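Local atomic coordinates of laccase (Botrytis aclada, PDB entry 3SQR), a protein that oxidises phenolic compounds such as hydroquinones with its copper centres, reducing dioxygen to water, and probably serves in lignin degradation and detoxification of lignin-derived products. Residues I213-P223 / I528-L536; S409-S417 / L572-I580. All coordinates share one frame; numbering follows the deposited sequence.

Contact 1: residues I213-P223 / I528-L536. With CU (copper (II) ion), chain D; NAG (2-acetamido-2-deoxy-beta-D-glucopyranose), chain B; BMA (beta-D-mannopyranose), chain C.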
loop_
_atom_site.group_PDB
_atom_site.type_symbol
_atom_site.label_atom_id
_atom_site.label_comp_id
_atom_site.label_asym_id
_atom_site.label_seq_id
_atom_site.Cartn_x
_atom_site.Cartn_y
_atom_site.Cartn_z
ATOM N N ILE A 213 -11.312 -3.548 18.230
ATOM C CA ILE A 213 -10.920 -4.934 18.219
ATOM C C ILE A 213 -9.414 -5.126 18.355
ATOM O O ILE A 213 -8.935 -6.266 18.358
ATOM C CB ILE A 213 -11.508 -5.648 17.001
ATOM C CG1 ILE A 213 -11.332 -4.846 15.753
ATOM C CG2 ILE A 213 -13.061 -5.725 17.138
ATOM C CD1 ILE A 213 -11.949 -5.469 14.512
ATOM N N TRP A 214 -8.663 -4.028 18.455
ATOM C CA TRP A 214 -7.209 -4.122 18.528
ATOM C C TRP A 214 -6.784 -4.833 19.810
ATOM O O TRP A 214 -5.838 -5.626 19.821
ATOM C CB TRP A 214 -6.606 -2.720 18.476
ATOM C CG TRP A 214 -5.234 -2.549 19.001
ATOM C CD1 TRP A 214 -4.883 -1.770 20.060
ATOM C CD2 TRP A 214 -4.017 -3.175 18.554
ATOM N NE1 TRP A 214 -3.562 -1.858 20.296
ATOM C CE2 TRP A 214 -2.988 -2.703 19.381
ATOM C CE3 TRP A 214 -3.698 -4.064 17.548
ATOM C CZ2 TRP A 214 -1.666 -3.107 19.232
ATOM C CZ3 TRP A 214 -2.387 -4.488 17.429
ATOM C CH2 TRP A 214 -1.385 -3.963 18.227
ATOM N N ASP A 215 -7.463 -4.541 20.917
ATOM C CA ASP A 215 -7.060 -5.225 22.160
ATOM C C ASP A 215 -7.217 -6.748 22.079
ATOM O O ASP A 215 -6.372 -7.507 22.595
ATOM C CB ASP A 215 -7.767 -4.610 23.390
ATOM C CG ASP A 215 -7.275 -3.242 23.699
ATOM O OD1 ASP A 215 -6.049 -3.014 23.682
ATOM O OD2 ASP A 215 -8.107 -2.354 23.985
ATOM N N THR A 216 -8.244 -7.230 21.392
ATOM C CA THR A 216 -8.339 -8.672 21.092
ATOM C C THR A 216 -7.271 -9.069 20.071
ATOM O O THR A 216 -6.557 -10.060 20.256
ATOM C CB THR A 216 -9.688 -9.051 20.545
ATOM O OG1 THR A 216 -10.685 -8.629 21.481
ATOM C CG2 THR A 216 -9.779 -10.564 20.287
ATOM N N ALA A 217 -7.139 -8.261 19.003
ATOM C CA ALA A 217 -6.233 -8.661 17.909
ATOM C C ALA A 217 -4.828 -8.816 18.427
ATOM O O ALA A 217 -4.104 -9.717 18.041
ATOM C CB ALA A 217 -6.273 -7.651 16.726
ATOM N N ARG A 218 -4.438 -7.952 19.334
ATOM C CA ARG A 218 -3.061 -7.947 19.770
ATOM C C ARG A 218 -2.697 -9.108 20.731
ATOM O O ARG A 218 -1.549 -9.253 21.092
ATOM C CB ARG A 218 -2.696 -6.629 20.394
ATOM C CG ARG A 218 -3.224 -6.416 21.772
ATOM C CD ARG A 218 -3.077 -4.996 22.104
ATOM N NE ARG A 218 -3.265 -4.739 23.542
ATOM C CZ ARG A 218 -2.881 -3.621 24.128
ATOM N NH1 ARG A 218 -2.310 -2.650 23.428
ATOM N NH2 ARG A 218 -3.063 -3.471 25.437
ATOM N N LEU A 219 -3.669 -9.924 21.112
ATOM C CA LEU A 219 -3.350 -11.165 21.826
ATOM C C LEU A 219 -2.658 -12.143 20.879
ATOM O O LEU A 219 -2.081 -13.157 21.316
ATOM C CB LEU A 219 -4.635 -11.779 22.413
ATOM C CG LEU A 219 -5.438 -10.920 23.418
ATOM C CD1 LEU A 219 -6.718 -11.661 23.987
ATOM C CD2 LEU A 219 -4.595 -10.389 24.544
ATOM N N GLY A 220 -2.730 -11.883 19.568
ATOM C CA GLY A 220 -1.948 -12.651 18.579
ATOM C C GLY A 220 -2.654 -13.028 17.299
ATOM O O GLY A 220 -2.011 -13.329 16.257
ATOM N N ALA A 221 -3.968 -13.096 17.344
ATOM C CA ALA A 221 -4.715 -13.641 16.215
ATOM C C ALA A 221 -5.523 -12.494 15.595
ATOM O O ALA A 221 -6.297 -11.897 16.262
ATOM C CB ALA A 221 -5.639 -14.715 16.692
ATOM N N PRO A 222 -5.343 -12.223 14.298
ATOM C CA PRO A 222 -6.203 -11.239 13.662
ATOM C C PRO A 222 -7.652 -11.747 13.684
ATOM O O PRO A 222 -7.889 -12.910 13.452
ATOM C CB PRO A 222 -5.688 -11.212 12.232
ATOM C CG PRO A 222 -4.245 -11.499 12.364
ATOM C CD PRO A 222 -4.316 -12.691 13.358
ATOM N N PRO A 223 -8.597 -10.876 14.028
ATOM C CA PRO A 223 -9.983 -11.345 13.950
ATOM C C PRO A 223 -10.486 -11.581 12.525
ATOM O O PRO A 223 -10.021 -10.915 11.601
ATOM C CB PRO A 223 -10.775 -10.198 14.571
ATOM C CG PRO A 223 -9.957 -8.996 14.373
ATOM C CD PRO A 223 -8.484 -9.492 14.509
ATOM N N ILE A 528 0.362 -5.737 6.758
ATOM C CA ILE A 528 -0.790 -6.260 7.495
ATOM C C ILE A 528 -0.890 -5.335 8.723
ATOM O O ILE A 528 0.069 -5.230 9.503
ATOM C CB ILE A 528 -0.606 -7.717 7.896
ATOM C CG1 ILE A 528 -0.607 -8.642 6.680
ATOM C CG2 ILE A 528 -1.737 -8.114 8.935
ATOM C CD1 ILE A 528 -0.141 -10.110 6.968
ATOM N N ALA A 529 -1.978 -4.584 8.828
ATOM C CA ALA A 529 -2.035 -3.512 9.761
ATOM C C ALA A 529 -1.803 -4.000 11.180
ATOM O O ALA A 529 -1.108 -3.331 11.928
ATOM C CB ALA A 529 -3.402 -2.720 9.652
ATOM N N TRP A 530 -2.373 -5.157 11.530
ATOM C CA TRP A 530 -2.095 -5.717 12.845
ATOM C C TRP A 530 -0.619 -5.930 13.069
ATOM O O TRP A 530 -0.154 -5.609 14.174
ATOM C CB TRP A 530 -2.829 -7.017 13.081
ATOM C CG TRP A 530 -4.281 -7.006 12.721
ATOM C CD1 TRP A 530 -4.889 -7.783 11.817
ATOM C CD2 TRP A 530 -5.309 -6.213 13.330
ATOM N NE1 TRP A 530 -6.232 -7.546 11.809
ATOM C CE2 TRP A 530 -6.507 -6.604 12.760
ATOM C CE3 TRP A 530 -5.325 -5.300 14.395
ATOM C CZ2 TRP A 530 -7.730 -6.058 13.153
ATOM C CZ3 TRP A 530 -6.510 -4.758 14.773
ATOM C CH2 TRP A 530 -7.696 -5.141 14.135
ATOM N N HIS A 531 0.091 -6.432 12.053
ATOM C CA HIS A 531 1.516 -6.768 12.197
ATOM C C HIS A 531 2.348 -5.512 12.300
ATOM O O HIS A 531 3.235 -5.420 13.149
ATOM C CB HIS A 531 1.980 -7.645 11.040
ATOM C CG HIS A 531 1.307 -8.987 11.018
ATOM N ND1 HIS A 531 1.598 -9.953 10.101
ATOM C CD2 HIS A 531 0.321 -9.503 11.799
ATOM C CE1 HIS A 531 0.851 -11.018 10.327
ATOM N NE2 HIS A 531 0.080 -10.774 11.374
ATOM N N ALA A 532 2.015 -4.507 11.507
ATOM C CA ALA A 532 2.649 -3.207 11.653
ATOM C C ALA A 532 2.481 -2.657 13.041
ATOM O O ALA A 532 3.432 -2.197 13.671
ATOM C CB ALA A 532 2.091 -2.190 10.560
ATOM N N SER A 533 1.255 -2.706 13.539
ATOM C CA SER A 533 0.945 -2.206 14.881
ATOM C C SER A 533 1.656 -3.011 16.003
ATOM O O SER A 533 2.038 -2.425 17.058
ATOM C CB SER A 533 -0.532 -2.241 15.102
ATOM O OG SER A 533 -1.086 -1.074 14.546
ATOM N N GLU A 534 1.891 -4.286 15.709
ATOM C CA GLU A 534 2.665 -5.227 16.537
ATOM C C GLU A 534 4.161 -5.127 16.361
ATOM O O GLU A 534 4.897 -5.972 16.843
ATOM C CB GLU A 534 2.137 -6.636 16.275
ATOM C CG GLU A 534 0.758 -6.800 16.863
ATOM C CD GLU A 534 -0.105 -7.844 16.239
ATOM O OE1 GLU A 534 0.379 -8.629 15.411
ATOM O OE2 GLU A 534 -1.329 -7.883 16.594
ATOM N N GLY A 535 4.633 -4.102 15.650
ATOM C CA GLY A 535 6.009 -3.866 15.503
ATOM C C GLY A 535 6.817 -4.615 14.472
ATOM O O GLY A 535 8.077 -4.603 14.553
ATOM N N LEU A 536 6.190 -5.203 13.452
ATOM C CA LEU A 536 6.937 -5.845 12.419
ATOM C C LEU A 536 7.437 -4.835 11.418
ATOM O O LEU A 536 6.853 -4.643 10.358
ATOM C CB LEU A 536 6.084 -6.921 11.671
ATOM C CG LEU A 536 6.868 -8.079 11.128
ATOM C CD1 LEU A 536 5.925 -9.168 10.610
ATOM C CD2 LEU A 536 7.807 -7.670 10.036
HETATM CU CU CU D . 2.935 -9.572 8.629
HETATM C C1 NAG B . -10.380 3.270 21.327
HETATM C C2 NAG B . -11.650 2.469 21.221
HETATM C C3 NAG B . -11.929 1.720 22.511
HETATM C C4 NAG B . -10.658 1.008 23.017
HETATM C C5 NAG B . -9.486 1.952 23.039
HETATM C C6 NAG B . -8.140 1.364 23.505
HETATM C C7 NAG B . -13.404 3.405 19.791
HETATM C C8 NAG B . -14.542 4.402 19.705
HETATM N N2 NAG B . -12.749 3.383 20.926
HETATM O O3 NAG B . -12.907 0.782 22.194
HETATM O O4 NAG B . -10.844 0.504 24.337
HETATM O O5 NAG B . -9.335 2.427 21.694
HETATM O O6 NAG B . -7.888 0.246 22.711
HETATM O O7 NAG B . -13.123 2.643 18.904
HETATM C C1 BMA C . -10.940 -0.919 24.298
HETATM C C2 BMA C . -10.718 -1.394 25.736
HETATM C C3 BMA C . -11.048 -2.872 25.768
HETATM C C4 BMA C . -12.416 -3.246 25.207
HETATM C C5 BMA C . -12.751 -2.606 23.836
HETATM C C6 BMA C . -14.253 -2.350 23.565
HETATM O O2 BMA C . -11.582 -0.621 26.547
HETATM O O3 BMA C . -10.866 -3.305 27.103
HETATM O O4 BMA C . -12.422 -4.639 25.043
HETATM O O5 BMA C . -12.205 -1.289 23.807
HETATM O O6 BMA C . -15.269 -3.343 23.622
HETATM O O HOH W 1 -2.916 -9.568 15.532
HETATM O O HOH W 2 -0.786 -11.027 14.623
HETATM O O HOH W 3 -8.437 -8.836 10.747
#

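Contact 2: residues S409-S417 / L572-I580. With NAG (2-acetamido-2-deoxy-beta-D-glucopyranose), chain E; NAG (2-acetamido-2-deoxy-beta-D-glucopyranose), chain B.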
loop_
_atom_site.group_PDB
_atom_site.type_symbol
_atom_site.label_atom_id
_atom_site.label_comp_id
_atom_site.label_asym_id
_atom_site.label_seq_id
_atom_site.Cartn_x
_atom_site.Cartn_y
_atom_site.Cartn_z
ATOM N N SER A 409 14.043 -7.180 18.239
ATOM C CA SER A 409 13.500 -5.924 18.707
ATOM C C SER A 409 12.178 -5.619 17.979
ATOM O O SER A 409 12.109 -5.645 16.770
ATOM C CB SER A 409 14.494 -4.782 18.453
ATOM O OG SER A 409 13.915 -3.549 18.763
ATOM N N SER A 410 11.154 -5.296 18.718
ATOM C CA SER A 410 9.879 -4.874 18.099
ATOM C C SER A 410 9.833 -3.362 17.974
ATOM O O SER A 410 10.115 -2.635 18.933
ATOM C CB SER A 410 8.732 -5.366 18.955
ATOM O OG SER A 410 7.486 -5.211 18.316
ATOM N N LEU A 411 9.451 -2.858 16.797
ATOM C CA LEU A 411 9.386 -1.406 16.581
ATOM C C LEU A 411 8.363 -0.746 17.459
ATOM O O LEU A 411 7.196 -1.184 17.559
ATOM C CB LEU A 411 9.098 -1.058 15.089
ATOM C CG LEU A 411 9.317 0.411 14.714
ATOM C CD1 LEU A 411 10.600 0.578 13.923
ATOM C CD2 LEU A 411 8.095 0.885 13.917
ATOM N N LEU A 412 8.834 0.295 18.134
ATOM C CA LEU A 412 8.011 1.131 18.950
ATOM C C LEU A 412 8.575 2.550 18.909
ATOM O O LEU A 412 9.704 2.850 19.363
ATOM C CB LEU A 412 7.929 0.560 20.361
ATOM C CG LEU A 412 7.281 1.382 21.457
ATOM C CD1 LEU A 412 5.862 1.618 21.051
ATOM C CD2 LEU A 412 7.428 0.589 22.752
ATOM N N LEU A 413 7.770 3.440 18.329
ATOM C CA LEU A 413 8.227 4.778 18.029
ATOM C C LEU A 413 7.576 5.752 19.011
ATOM O O LEU A 413 6.491 5.521 19.524
ATOM C CB LEU A 413 7.864 5.162 16.607
ATOM C CG LEU A 413 8.442 4.273 15.509
ATOM C CD1 LEU A 413 8.107 4.911 14.145
ATOM C CD2 LEU A 413 9.908 4.063 15.629
ATOM N N ASP A 414 8.259 6.876 19.169
ATOM C CA ASP A 414 7.761 8.005 19.921
ATOM C C ASP A 414 7.351 9.041 18.948
ATOM O O ASP A 414 8.172 9.622 18.247
ATOM C CB ASP A 414 8.887 8.582 20.806
ATOM C CG ASP A 414 8.384 9.612 21.752
ATOM O OD1 ASP A 414 7.351 10.245 21.493
ATOM O OD2 ASP A 414 9.061 9.839 22.748
ATOM N N TRP A 415 6.055 9.272 18.906
ATOM C CA TRP A 415 5.460 10.216 17.966
ATOM C C TRP A 415 5.940 11.639 18.170
ATOM O O TRP A 415 5.996 12.425 17.222
ATOM C CB TRP A 415 3.965 10.144 18.120
ATOM C CG TRP A 415 3.296 8.983 17.442
ATOM C CD1 TRP A 415 3.696 8.314 16.295
ATOM C CD2 TRP A 415 2.091 8.365 17.848
ATOM N NE1 TRP A 415 2.822 7.337 15.997
ATOM C CE2 TRP A 415 1.805 7.340 16.913
ATOM C CE3 TRP A 415 1.188 8.589 18.895
ATOM C CZ2 TRP A 415 0.666 6.532 17.020
ATOM C CZ3 TRP A 415 0.087 7.755 18.999
ATOM C CH2 TRP A 415 -0.184 6.774 18.057
ATOM N N SER A 416 6.340 11.997 19.419
ATOM C CA SER A 416 6.920 13.292 19.653
ATOM C C SER A 416 8.419 13.386 19.336
ATOM O O SER A 416 8.989 14.470 19.379
ATOM C CB SER A 416 6.690 13.699 21.139
ATOM O OG SER A 416 7.587 12.959 21.960
ATOM N N SER A 417 9.072 12.265 19.026
ATOM C CA SER A 417 10.477 12.298 18.688
ATOM C C SER A 417 10.662 11.375 17.518
ATOM O O SER A 417 11.309 10.329 17.562
ATOM C CB SER A 417 11.354 11.910 19.920
ATOM O OG SER A 417 12.695 12.149 19.624
ATOM N N LEU A 572 -7.277 11.842 25.058
ATOM C CA LEU A 572 -8.108 10.743 25.579
ATOM C C LEU A 572 -7.406 9.406 25.451
ATOM O O LEU A 572 -7.637 8.515 26.239
ATOM C CB LEU A 572 -9.430 10.585 24.836
ATOM C CG LEU A 572 -10.626 11.511 24.906
ATOM C CD1 LEU A 572 -11.855 10.610 24.676
ATOM C CD2 LEU A 572 -10.715 12.306 26.227
ATOM N N PHE A 573 -6.557 9.249 24.418
ATOM C CA PHE A 573 -5.896 7.974 24.140
ATOM C C PHE A 573 -4.430 8.128 23.873
ATOM O O PHE A 573 -4.007 9.019 23.123
ATOM C CB PHE A 573 -6.548 7.321 22.951
ATOM C CG PHE A 573 -7.999 7.147 23.099
ATOM C CD1 PHE A 573 -8.515 6.190 23.957
ATOM C CD2 PHE A 573 -8.875 7.940 22.380
ATOM C CE1 PHE A 573 -9.895 6.042 24.079
ATOM C CE2 PHE A 573 -10.232 7.785 22.509
ATOM C CZ PHE A 573 -10.733 6.856 23.357
ATOM N N ALA A 574 -3.651 7.290 24.544
ATOM C CA ALA A 574 -2.227 7.266 24.369
ATOM C C ALA A 574 -1.968 6.299 23.210
ATOM O O ALA A 574 -2.820 5.463 22.881
ATOM C CB ALA A 574 -1.521 6.732 25.623
ATOM N N GLU A 575 -0.776 6.413 22.661
ATOM C CA GLU A 575 -0.199 5.403 21.796
ATOM C C GLU A 575 -0.298 4.036 22.460
ATOM O O GLU A 575 0.019 3.868 23.650
ATOM C CB GLU A 575 1.288 5.706 21.522
ATOM C CG GLU A 575 1.919 4.834 20.455
ATOM C CD GLU A 575 3.401 5.156 20.231
ATOM O OE1 GLU A 575 4.014 5.886 21.092
ATOM O OE2 GLU A 575 3.980 4.663 19.233
ATOM N N ASP A 576 -0.771 3.050 21.721
ATOM C CA ASP A 576 -0.982 1.720 22.279
ATOM C C ASP A 576 -0.592 0.661 21.240
ATOM O O ASP A 576 -1.035 -0.450 21.279
ATOM C CB ASP A 576 -2.402 1.538 22.907
ATOM C CG ASP A 576 -3.458 1.249 21.898
ATOM O OD1 ASP A 576 -3.254 1.715 20.757
ATOM O OD2 ASP A 576 -4.470 0.581 22.228
ATOM N N ASP A 577 0.324 1.048 20.375
ATOM C CA ASP A 577 0.905 0.146 19.429
ATOM C C ASP A 577 2.243 0.670 19.001
ATOM O O ASP A 577 2.834 1.502 19.676
ATOM C CB ASP A 577 -0.075 -0.144 18.274
ATOM C CG ASP A 577 -0.334 1.050 17.343
ATOM O OD1 ASP A 577 0.304 2.111 17.476
ATOM O OD2 ASP A 577 -1.242 0.866 16.474
ATOM N N SER A 578 2.783 0.172 17.895
ATOM C CA SER A 578 4.123 0.541 17.500
ATOM C C SER A 578 4.266 2.023 17.054
ATOM O O SER A 578 5.367 2.525 16.942
ATOM C CB SER A 578 4.504 -0.291 16.297
ATOM O OG SER A 578 3.572 -0.018 15.265
ATOM N N GLY A 579 3.165 2.661 16.724
ATOM C CA GLY A 579 3.168 4.020 16.238
ATOM C C GLY A 579 2.995 4.137 14.741
ATOM O O GLY A 579 2.634 5.242 14.241
ATOM N N ILE A 580 3.178 3.033 14.007
ATOM C CA ILE A 580 3.163 3.143 12.542
ATOM C C ILE A 580 1.939 2.484 12.014
ATOM O O ILE A 580 1.061 2.066 12.823
ATOM C CB ILE A 580 4.395 2.457 11.859
ATOM C CG1 ILE A 580 4.505 0.962 12.218
ATOM C CG2 ILE A 580 5.688 3.266 12.058
ATOM C CD1 ILE A 580 5.185 0.129 11.148
ATOM O OXT ILE A 580 1.859 2.273 10.788
HETATM C C1 NAG E . -7.785 6.782 18.212
HETATM C C2 NAG E . -7.229 6.071 19.418
HETATM C C3 NAG E . -7.872 4.753 19.816
HETATM C C4 NAG E . -9.352 5.002 19.943
HETATM C C5 NAG E . -9.880 5.739 18.690
HETATM C C6 NAG E . -11.297 6.252 18.862
HETATM C C7 NAG E . -4.924 6.955 19.595
HETATM C C8 NAG E . -3.484 6.523 19.490
HETATM N N2 NAG E . -5.790 5.951 19.374
HETATM O O3 NAG E . -7.257 4.314 21.016
HETATM O O4 NAG E . -10.089 3.821 20.043
HETATM O O5 NAG E . -9.155 6.900 18.385
HETATM O O6 NAG E . -11.879 6.400 17.588
HETATM O O7 NAG E . -5.199 8.115 19.884
HETATM C C1 NAG B . -10.380 3.270 21.327
HETATM C C2 NAG B . -11.650 2.469 21.221
HETATM C C3 NAG B . -11.929 1.720 22.511
HETATM C C4 NAG B . -10.658 1.008 23.017
HETATM C C5 NAG B . -9.486 1.952 23.039
HETATM C C6 NAG B . -8.140 1.364 23.505
HETATM C C7 NAG B . -13.404 3.405 19.791
HETATM C C8 NAG B . -14.542 4.402 19.705
HETATM N N2 NAG B . -12.749 3.383 20.926
HETATM O O3 NAG B . -12.907 0.782 22.194
HETATM O O4 NAG B . -10.844 0.504 24.337
HETATM O O5 NAG B . -9.335 2.427 21.694
HETATM O O6 NAG B . -7.888 0.246 22.711
HETATM O O7 NAG B . -13.123 2.643 18.904
HETATM O O HOH W 4 4.425 8.731 21.381
#

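Contact 1: residues I213-P223 / I528-L536
The indole of Trp530 packs against helix 213-217 so closely that the methyl of Ala217 lies over its six-membered ring, CB standing 3.6 Å from the ring centroid and 17° off the normal, a CH-pi contact. CD of Pro223 comes within 3.8 Å of Trp530 CZ2. Pro222 passes in the opposite direction, its CB 3.5 Å from Trp530 CD1. CG1 of Ile213 and CE3 of Trp214 lie at the ring edge, near its plane, the latter 3.8 Å from Trp530 CE3. With CG anti to its carbonyl carbon (chi1 -47°), Trp530 points off helix 529-533 across a gap of 11.2 Å between the helix axes, which cross at -77°. The indole nitrogen is still satisfied: a water in the ring plane accepts from Trp530 NE1 at 2.8 Å and donates to Pro223 O.

Trp214 slides past Glu534, and its CH2 is 3.7 Å from Ser533 CB; its NE1 bonds to Asp576 O. The polar contacts of Glu534 with 213-223 run through waters, one linking OE2 to Ala217 O and another linking OE1 to Gly220 O. Gly535 closes helix 529-533 as C-prime residue of a Schellman motif. On that helix His531 binds copper through ND1 at 2.0 Å, with His463 and Cys526 as the other ligands. The Trp530 packing thus joins the second cupredoxin-like domain of this multicopper oxidase to the third, whose type 1 copper site holds His531.

Contact 2: residues S409-S417 / L572-I580
Residues 409-417 and 572-580, both without helix or strand, run past each other, closest at Leu412 and Ser578 with CA atoms 4.2 Å apart, and one backbone bond, Leu413 N to Ser578 O (2.9 Å, N-H...O 156°), joins them with its donor tilted out of the carbonyl plane. Trp415 supplies the second bond: NE1 gives its hydrogen to Gly579 O at 2.7 Å, in the carbonyl plane on a lone pair and close to the indole plane. Over one indole face crosses Glu575, its CG 3.8 Å from the six-membered centroid and its carboxylate stacked 18° from parallel. CG anti to the backbone N (chi1 -171°) and an extended chain carry that carboxylate on to Leu413 O, 2.7 Å from Glu575 OE2. A water ties Glu575 OE1 to Trp415 N.

Asx turns shape both segments, Asp414 OD1 accepting from Ser416 N and Asp577 OD1 from Gly579 N. Residues 572-580 are the C-terminal tail, the plug known in ascomycete laccases, which enters beside the copper held by His170 and His525, probably a type 3 copper: Ile580 packs against His525, and its terminal carboxylate makes a weak bond to His170. Leu411 and Leu413 pack against CG2 of Ile580, Leu413 CD1 reaching it at 3.6 Å. Farther up the tail, one face of Phe573 is covered by the N-acetylglucosamine of chain E, its C4 3.8 Å above the ring plane.

How the contacts relate
Contacts 1 and 2 have centres 14 Å apart and interlock in sequence, their segments alternating along the chain. They join directly where the end of helix 529-533 meets the C-terminal tail: Ala532 O lies 2.7 Å from Ser578 OG, and Ser533 OG the same distance from Asp577 OD2, both probable hydrogen bonds. Residues 528-536 thus touch both 213-223 and the tail, Ser533 meeting both. The two contacts lie near different copper sites: contact 1 includes a type 1 ligand, whereas Ile580 in contact 2 comes within about 6 Å of another copper, measured from its side chain. The N-acetylglucosamine of chain B also spans them, its O6 hydrogen-bonded to Asp215 OD2 and its C1 near Phe573.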